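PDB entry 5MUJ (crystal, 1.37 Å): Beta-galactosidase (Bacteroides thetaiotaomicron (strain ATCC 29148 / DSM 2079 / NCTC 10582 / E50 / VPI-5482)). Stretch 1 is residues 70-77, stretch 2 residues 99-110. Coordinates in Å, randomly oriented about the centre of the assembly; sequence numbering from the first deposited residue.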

ATOM      1  N   ASP A  70      21.513   9.318   1.405  1.00 32.46           N
ATOM      2  CA  ASP A  70      20.674  10.430   0.940  1.00 30.89           C
ATOM      3  C   ASP A  70      19.907  10.084  -0.336  1.00 28.85           C
ATOM      4  O   ASP A  70      19.324  10.976  -0.956  1.00 35.39           O
ATOM      5  CB  ASP A  70      21.512  11.692   0.736  1.00 32.80           C
ATOM      6  CG  ASP A  70      22.245  12.119   1.998  1.00 31.70           C
ATOM      7  OD1 ASP A  70      21.636  12.052   3.089  1.00 34.08           O
ATOM      8  OD2 ASP A  70      23.428  12.513   1.894  1.00 34.43           O
ATOM      9  N   LYS A  71      19.888   8.799  -0.710  1.00 23.47           N
ATOM     10  CA  LYS A  71      19.119   8.333  -1.860  1.00 16.42           C
ATOM     11  C   LYS A  71      17.713   7.912  -1.456  1.00 15.91           C
ATOM     12  O   LYS A  71      17.546   7.168  -0.488  1.00 21.85           O
ATOM     13  CB  LYS A  71      19.768   7.108  -2.485  1.00 17.10           C
ATOM     14  CG  LYS A  71      19.210   6.719  -3.852  1.00 19.30           C
ATOM     15  CD  LYS A  71      19.752   7.601  -4.981  1.00 26.55           C
ATOM     16  CE  LYS A  71      21.191   7.262  -5.344  1.00 30.04           C
ATOM     17  NZ  LYS A  71      21.692   8.109  -6.467  1.00 33.07           N
ATOM     18  N   TRP A  72      16.739   8.339  -2.254  1.00 14.69           N
ATOM     19  CA  TRP A  72      15.364   7.913  -2.088  1.00 13.90           C
ATOM     20  C   TRP A  72      15.090   6.681  -2.971  1.00 14.84           C
ATOM     21  O   TRP A  72      15.487   6.619  -4.132  1.00 15.71           O
ATOM     22  CB  TRP A  72      14.391   9.021  -2.448  1.00 13.85           C
ATOM     23  CG  TRP A  72      14.520  10.221  -1.539  1.00 13.63           C
ATOM     24  CD1 TRP A  72      15.205  11.401  -1.773  1.00 15.47           C
ATOM     25  CD2 TRP A  72      13.969  10.343  -0.232  1.00 16.10           C
ATOM     26  NE1 TRP A  72      15.108  12.224  -0.690  1.00 18.01           N
ATOM     27  CE2 TRP A  72      14.331  11.612   0.264  1.00 18.42           C
ATOM     28  CE3 TRP A  72      13.186   9.508   0.566  1.00 16.98           C
ATOM     29  CZ2 TRP A  72      13.945  12.050   1.541  1.00 17.59           C
ATOM     30  CZ3 TRP A  72      12.800   9.955   1.824  1.00 18.92           C
ATOM     31  CH2 TRP A  72      13.151  11.205   2.290  1.00 16.77           C
ATOM     32  N   LEU A  73      14.397   5.698  -2.397  1.00 13.34           N
ATOM     33  CA  LEU A  73      14.075   4.459  -3.083  1.00 14.39           C
ATOM     34  C   LEU A  73      12.550   4.247  -3.083  1.00 12.01           C
ATOM     35  O   LEU A  73      11.895   4.739  -2.185  1.00 13.86           O
ATOM     36  CB  LEU A  73      14.790   3.334  -2.369  1.00 14.90           C
ATOM     37  CG  LEU A  73      16.318   3.465  -2.350  1.00 16.84           C
ATOM     38  CD1 LEU A  73      16.897   2.495  -1.352  1.00 19.38           C
ATOM     39  CD2 LEU A  73      16.869   3.223  -3.736  1.00 16.75           C
HETATM   40  N   MSE A  74      12.017   3.695  -4.177  1.00 11.38           N
HETATM   41  CA  MSE A  74      10.595   3.335  -4.243  1.00 11.50           C
HETATM   42  C   MSE A  74      10.467   1.941  -4.788  1.00 11.15           C
HETATM   43  O   MSE A  74      10.868   1.663  -5.904  1.00 12.41           O
HETATM   44  CB  MSE A  74       9.837   4.302  -5.164  1.00 11.76           C
HETATM   45  CG  MSE A  74       8.333   3.979  -5.153  1.00 13.52           C
HETATM   46 SE   MSE A  74       7.487   4.733  -6.732  1.00 20.00          SE
HETATM   47  CE  MSE A  74       7.909   6.625  -6.389  1.00 11.81           C
ATOM     48  N   THR A  75       9.843   1.059  -4.004  1.00  9.94           N
ATOM     49  CA  THR A  75       9.387  -0.232  -4.593  1.00 10.05           C
ATOM     50  C   THR A  75       7.999  -0.023  -5.157  1.00 10.32           C
ATOM     51  O   THR A  75       7.284   0.842  -4.709  1.00 11.50           O
ATOM     52  CB  THR A  75       9.349  -1.479  -3.638  1.00 10.03           C
ATOM     53  OG1 THR A  75       8.574  -1.202  -2.452  1.00 11.55           O
ATOM     54  CG2 THR A  75      10.680  -1.939  -3.253  1.00  9.54           C
ATOM     55  N   TYR A  76       7.702  -0.752  -6.221  1.00 10.14           N
ATOM     56  CA  TYR A  76       6.382  -0.729  -6.860  1.00 10.27           C
ATOM     57  C   TYR A  76       6.078  -2.060  -7.570  1.00  9.90           C
ATOM     58  O   TYR A  76       6.967  -2.864  -7.806  1.00 11.68           O
ATOM     59  CB  TYR A  76       6.224   0.470  -7.788  1.00 10.75           C
ATOM     60  CG  TYR A  76       7.169   0.483  -8.983  1.00 10.66           C
ATOM     61  CD1 TYR A  76       6.806  -0.120 -10.186  1.00 10.63           C
ATOM     62  CD2 TYR A  76       8.412   1.154  -8.923  1.00 11.40           C
ATOM     63  CE1 TYR A  76       7.653  -0.140 -11.282  1.00 10.43           C
ATOM     64  CE2 TYR A  76       9.271   1.157 -10.033  1.00 12.45           C
ATOM     65  CZ  TYR A  76       8.873   0.569 -11.211  1.00 11.63           C
ATOM     66  OH  TYR A  76       9.694   0.562 -12.311  1.00 15.52           O
ATOM     67  N   VAL A  77       4.796  -2.300  -7.840  1.00  9.96           N
ATOM     68  CA  VAL A  77       4.423  -3.514  -8.520  1.00 10.97           C
ATOM     69  C   VAL A  77       4.082  -3.196  -9.981  1.00 10.58           C
ATOM     70  O   VAL A  77       3.605  -2.099 -10.317  1.00 13.83           O
ATOM     71  CB  VAL A  77       3.259  -4.262  -7.805  1.00 12.15           C
ATOM     72  CG1 VAL A  77       3.668  -4.505  -6.350  1.00 11.80           C
ATOM     73  CG2 VAL A  77       1.924  -3.513  -7.936  1.00 12.92           C
ATOM     74  N   ASN A  99      15.562  13.441  -5.589  1.00 15.99           N
ATOM     75  CA  ASN A  99      14.771  14.631  -5.221  1.00 17.35           C
ATOM     76  C   ASN A  99      13.306  14.354  -4.903  1.00 17.68           C
ATOM     77  O   ASN A  99      12.499  15.291  -4.824  1.00 17.94           O
ATOM     78  CB  ASN A  99      14.881  15.707  -6.325  1.00 16.49           C
ATOM     79  CG  ASN A  99      14.236  15.279  -7.617  1.00 17.64           C
ATOM     80  OD1 ASN A  99      13.738  14.148  -7.730  1.00 23.30           O
ATOM     81  ND2 ASN A  99      14.233  16.150  -8.602  1.00 21.70           N
ATOM     82  N   LEU A 100      12.989  13.073  -4.705  1.00 19.16           N
ATOM     83  CA  LEU A 100      11.596  12.547  -4.550  1.00 14.39           C
ATOM     84  C   LEU A 100      10.636  12.711  -5.747  1.00 14.16           C
ATOM     85  O   LEU A 100       9.548  12.136  -5.732  1.00 14.07           O
ATOM     86  CB  LEU A 100      10.922  13.050  -3.260  1.00 12.33           C
ATOM     87  CG  LEU A 100      11.516  12.564  -1.943  1.00 13.08           C
ATOM     88  CD1 LEU A 100      11.162  13.451  -0.760  1.00 13.26           C
ATOM     89  CD2 LEU A 100      11.013  11.140  -1.747  1.00 10.11           C
ATOM     90  N   LEU A 101      11.039  13.391  -6.817  1.00 12.12           N
ATOM     91  CA  LEU A 101      10.151  13.740  -7.912  1.00 11.15           C
ATOM     92  C   LEU A 101      10.477  13.001  -9.209  1.00 12.85           C
ATOM     93  O   LEU A 101       9.575  12.563  -9.926  1.00 14.98           O
ATOM     94  CB  LEU A 101      10.243  15.268  -8.167  1.00 12.27           C
ATOM     95  CG  LEU A 101       9.790  16.135  -6.989  1.00 13.02           C
ATOM     96  CD1 LEU A 101      10.173  17.617  -7.279  1.00 12.43           C
ATOM     97  CD2 LEU A 101       8.280  15.921  -6.678  1.00 13.95           C
ATOM     98  N   ASP A 102      11.778  12.976  -9.527  1.00 15.89           N
ATOM     99  CA  ASP A 102      12.352  12.346 -10.697  1.00 16.90           C
ATOM    100  C   ASP A 102      12.923  10.986 -10.299  1.00 13.58           C
ATOM    101  O   ASP A 102      13.837  10.895  -9.448  1.00 16.59           O
ATOM    102  CB  ASP A 102      13.491  13.204 -11.287  1.00 18.06           C
ATOM    103  CG  ASP A 102      13.002  14.524 -11.862  1.00 18.08           C
ATOM    104  OD1 ASP A 102      12.881  15.505 -11.113  1.00 24.72           O
ATOM    105  OD2 ASP A 102      12.726  14.570 -13.071  1.00 29.31           O
ATOM    106  N   TRP A 103      12.446   9.977 -11.001  1.00 11.52           N
ATOM    107  CA  TRP A 103      12.656   8.551 -10.609  1.00 11.96           C
ATOM    108  C   TRP A 103      13.293   7.769 -11.739  1.00 12.28           C
ATOM    109  O   TRP A 103      12.945   7.959 -12.919  1.00 15.36           O
ATOM    110  CB  TRP A 103      11.315   7.856 -10.189  1.00 10.99           C
ATOM    111  CG  TRP A 103      10.841   8.414  -8.912  1.00 12.35           C
ATOM    112  CD1 TRP A 103      10.012   9.503  -8.737  1.00 12.42           C
ATOM    113  CD2 TRP A 103      11.204   7.981  -7.597  1.00 10.92           C
ATOM    114  NE1 TRP A 103       9.870   9.776  -7.393  1.00 11.42           N
ATOM    115  CE2 TRP A 103      10.586   8.851  -6.679  1.00 10.85           C
ATOM    116  CE3 TRP A 103      12.018   6.966  -7.110  1.00  9.49           C
ATOM    117  CZ2 TRP A 103      10.801   8.744  -5.316  1.00 10.19           C
ATOM    118  CZ3 TRP A 103      12.197   6.865  -5.786  1.00  9.33           C
ATOM    119  CH2 TRP A 103      11.585   7.724  -4.895  1.00  9.64           C
ATOM    120  N   ARG A 104      14.226   6.885 -11.386  1.00 13.49           N
ATOM    121  CA  ARG A 104      14.828   5.984 -12.381  1.00 15.24           C
ATOM    122  C   ARG A 104      14.694   4.518 -11.948  1.00 13.65           C
ATOM    123  O   ARG A 104      15.211   4.121 -10.912  1.00 14.81           O
ATOM    124  CB  ARG A 104      16.292   6.326 -12.590  1.00 15.00           C
ATOM    125  CG  ARG A 104      16.560   7.758 -13.083  1.00 17.58           C
ATOM    126  CD  ARG A 104      18.052   8.031 -13.118  1.00 22.09           C
ATOM    127  NE  ARG A 104      18.616   7.953 -11.769  1.00 23.66           N
ATOM    128  CZ  ARG A 104      18.632   8.963 -10.899  1.00 23.17           C
ATOM    129  NH1 ARG A 104      18.130  10.152 -11.239  1.00 26.68           N
ATOM    130  NH2 ARG A 104      19.130   8.788  -9.681  1.00 27.08           N
ATOM    131  N   THR A 105      14.063   3.721 -12.799  1.00 13.28           N
ATOM    132  CA  THR A 105      13.835   2.290 -12.473  1.00 11.89           C
ATOM    133  C   THR A 105      15.109   1.517 -12.600  1.00 13.57           C
ATOM    134  O   THR A 105      15.867   1.709 -13.595  1.00 15.16           O
ATOM    135  CB  THR A 105      12.765   1.710 -13.364  1.00 12.53           C
ATOM    136  OG1 THR A 105      11.553   2.357 -12.987  1.00 14.82           O
ATOM    137  CG2 THR A 105      12.692   0.185 -13.205  1.00 12.89           C
ATOM    138  N   LEU A 106      15.390   0.699 -11.571  1.00 12.29           N
ATOM    139  CA  LEU A 106      16.635  -0.062 -11.511  1.00 12.38           C
ATOM    140  C   LEU A 106      16.505  -1.514 -11.953  1.00 12.17           C
ATOM    141  O   LEU A 106      17.474  -2.059 -12.496  1.00 13.37           O
ATOM    142  CB  LEU A 106      17.227  -0.017 -10.108  1.00 13.70           C
ATOM    143  CG  LEU A 106      17.651   1.340  -9.561  1.00 12.48           C
ATOM    144  CD1 LEU A 106      18.136   1.294  -8.121  1.00 15.29           C
ATOM    145  CD2 LEU A 106      18.793   1.944 -10.393  1.00 13.32           C
ATOM    146  N   GLY A 107      15.341  -2.133 -11.723  1.00 14.19           N
ATOM    147  CA  GLY A 107      15.134  -3.559 -12.019  1.00 13.29           C
ATOM    148  C   GLY A 107      14.305  -4.173 -10.924  1.00 13.16           C
ATOM    149  O   GLY A 107      13.879  -3.488  -9.990  1.00 13.71           O
ATOM    150  N   ARG A 108      14.121  -5.487 -11.074  1.00 11.36           N
ATOM    151  CA  ARG A 108      13.273  -6.272 -10.169  1.00 11.45           C
ATOM    152  C   ARG A 108      13.907  -6.614  -8.825  1.00 11.38           C
ATOM    153  O   ARG A 108      15.130  -6.856  -8.726  1.00 13.74           O
ATOM    154  CB  ARG A 108      12.829  -7.572 -10.841  1.00 12.75           C
ATOM    155  CG  ARG A 108      11.962  -7.413 -12.085  1.00 13.27           C
ATOM    156  CD  ARG A 108      11.962  -8.711 -12.829  1.00 14.03           C
ATOM    157  NE  ARG A 108      11.260  -8.734 -14.092  1.00 14.08           N
ATOM    158  CZ  ARG A 108      11.797  -8.504 -15.270  1.00 12.91           C
ATOM    159  NH1 ARG A 108      13.067  -8.086 -15.390  1.00 14.52           N
ATOM    160  NH2 ARG A 108      11.039  -8.618 -16.339  1.00 12.55           N
ATOM    161  N   VAL A 109      13.055  -6.622  -7.789  1.00 11.44           N
ATOM    162  CA  VAL A 109      13.413  -7.162  -6.473  1.00 12.33           C
ATOM    163  C   VAL A 109      12.613  -8.401  -6.065  1.00 12.48           C
ATOM    164  O   VAL A 109      13.052  -9.117  -5.154  1.00 12.92           O
ATOM    165  CB  VAL A 109      13.326  -6.095  -5.355  1.00 11.24           C
ATOM    166  CG1 VAL A 109      14.325  -4.970  -5.612  1.00 12.01           C
ATOM    167  CG2 VAL A 109      11.930  -5.527  -5.240  1.00 10.76           C
ATOM    168  N   LEU A 110      11.470  -8.639  -6.712  1.00 11.43           N
ATOM    169  CA  LEU A 110      10.621  -9.866  -6.480  1.00 10.24           C
ATOM    170  C   LEU A 110      10.088 -10.268  -7.834  1.00 10.43           C
ATOM    171  O   LEU A 110       9.246  -9.570  -8.415  1.00 11.55           O
ATOM    172  CB  LEU A 110       9.461  -9.639  -5.505  1.00 12.37           C
ATOM    173  CG  LEU A 110       9.549  -9.681  -3.998  1.00 15.10           C
ATOM    174  CD1 LEU A 110       8.127  -9.900  -3.464  1.00 16.29           C
ATOM    175  CD2 LEU A 110      10.446 -10.762  -3.442  1.00 13.22           C
TER

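Two tryptophans, one from each stretch, each receive an aliphatic group of the other stretch over a ring face, and a single hydrogen bond is all the polar bonding that joins the two segments. In the first pairing, CG of Leu-100 lies 3.6 Å from the centroid of the five-membered ring of Trp-72, 5° off the ring normal. So small an offset identifies a CH-pi contact over the face, and the 3.4 Å between Leu-100 CD2 and Trp-72 CD2 confirms close packing. The CA-to-CB bond of Leu-100 points sideways; it is the end of the side chain that comes nearer to the strand.

The second pairing reverses the roles. Met-74, present as selenomethionine, places CE 3.7 Å from the centroid of the Trp-103 six-membered ring, 19° off the normal, and 3.5 Å from Trp-103 CE2. Its SE atom is farther off, 5.0 Å from the same centroid, so the methyl group makes the closer approach. Trp-72 and Trp-103 also touch directly, with CB of Trp-72 3.9 Å from CH2 of Trp-103, while the backbone O of Trp-72 is 3.7 Å from CZ3 of Trp-103. Both CA-to-CB bonds point toward the opposing stretch, and these two residues have the largest areas covered across the contact, 88 and 87 Å² of a summed 494 Å².

The Trp-103 indole is also tied to its own stretch: NE1 donates to the backbone O of Leu-100 at 2.9 Å, with an N-H...O angle of 140°. Nearby, Asn-99 OD1 accepts from N of Leu-101 and from N of Asp-102, each at 2.9 Å, and Asn-99 ND2 donates to Asp-102 OD1, also at 2.9 Å. These bonds brace the loop that carries Leu-100.

The hydrogen bond across the stretches runs between Tyr-76 OH and Thr-105 OG1, 2.7 Å apart. Thr-105 OG1 lies at the edge of the tyrosine ring, near its plane, as suits a bond made through the phenolic oxygen. Tyr-76 starts sideways from its backbone, and its end reaches the partner.

At the exposed margin, Lys-71 NZ and Arg-104 NH2 stand 4.2 Å apart, a close approach of like charges. Neither atom lacks a partner: NZ is hydrogen-bonded to a residue just beyond one of the stretches, and NH2 is bonded elsewhere in the structure. A looser apolar contact, Thr-75 CG2 to Val-109 CG2 at 4.3 Å, adds little beside the tryptophan packing.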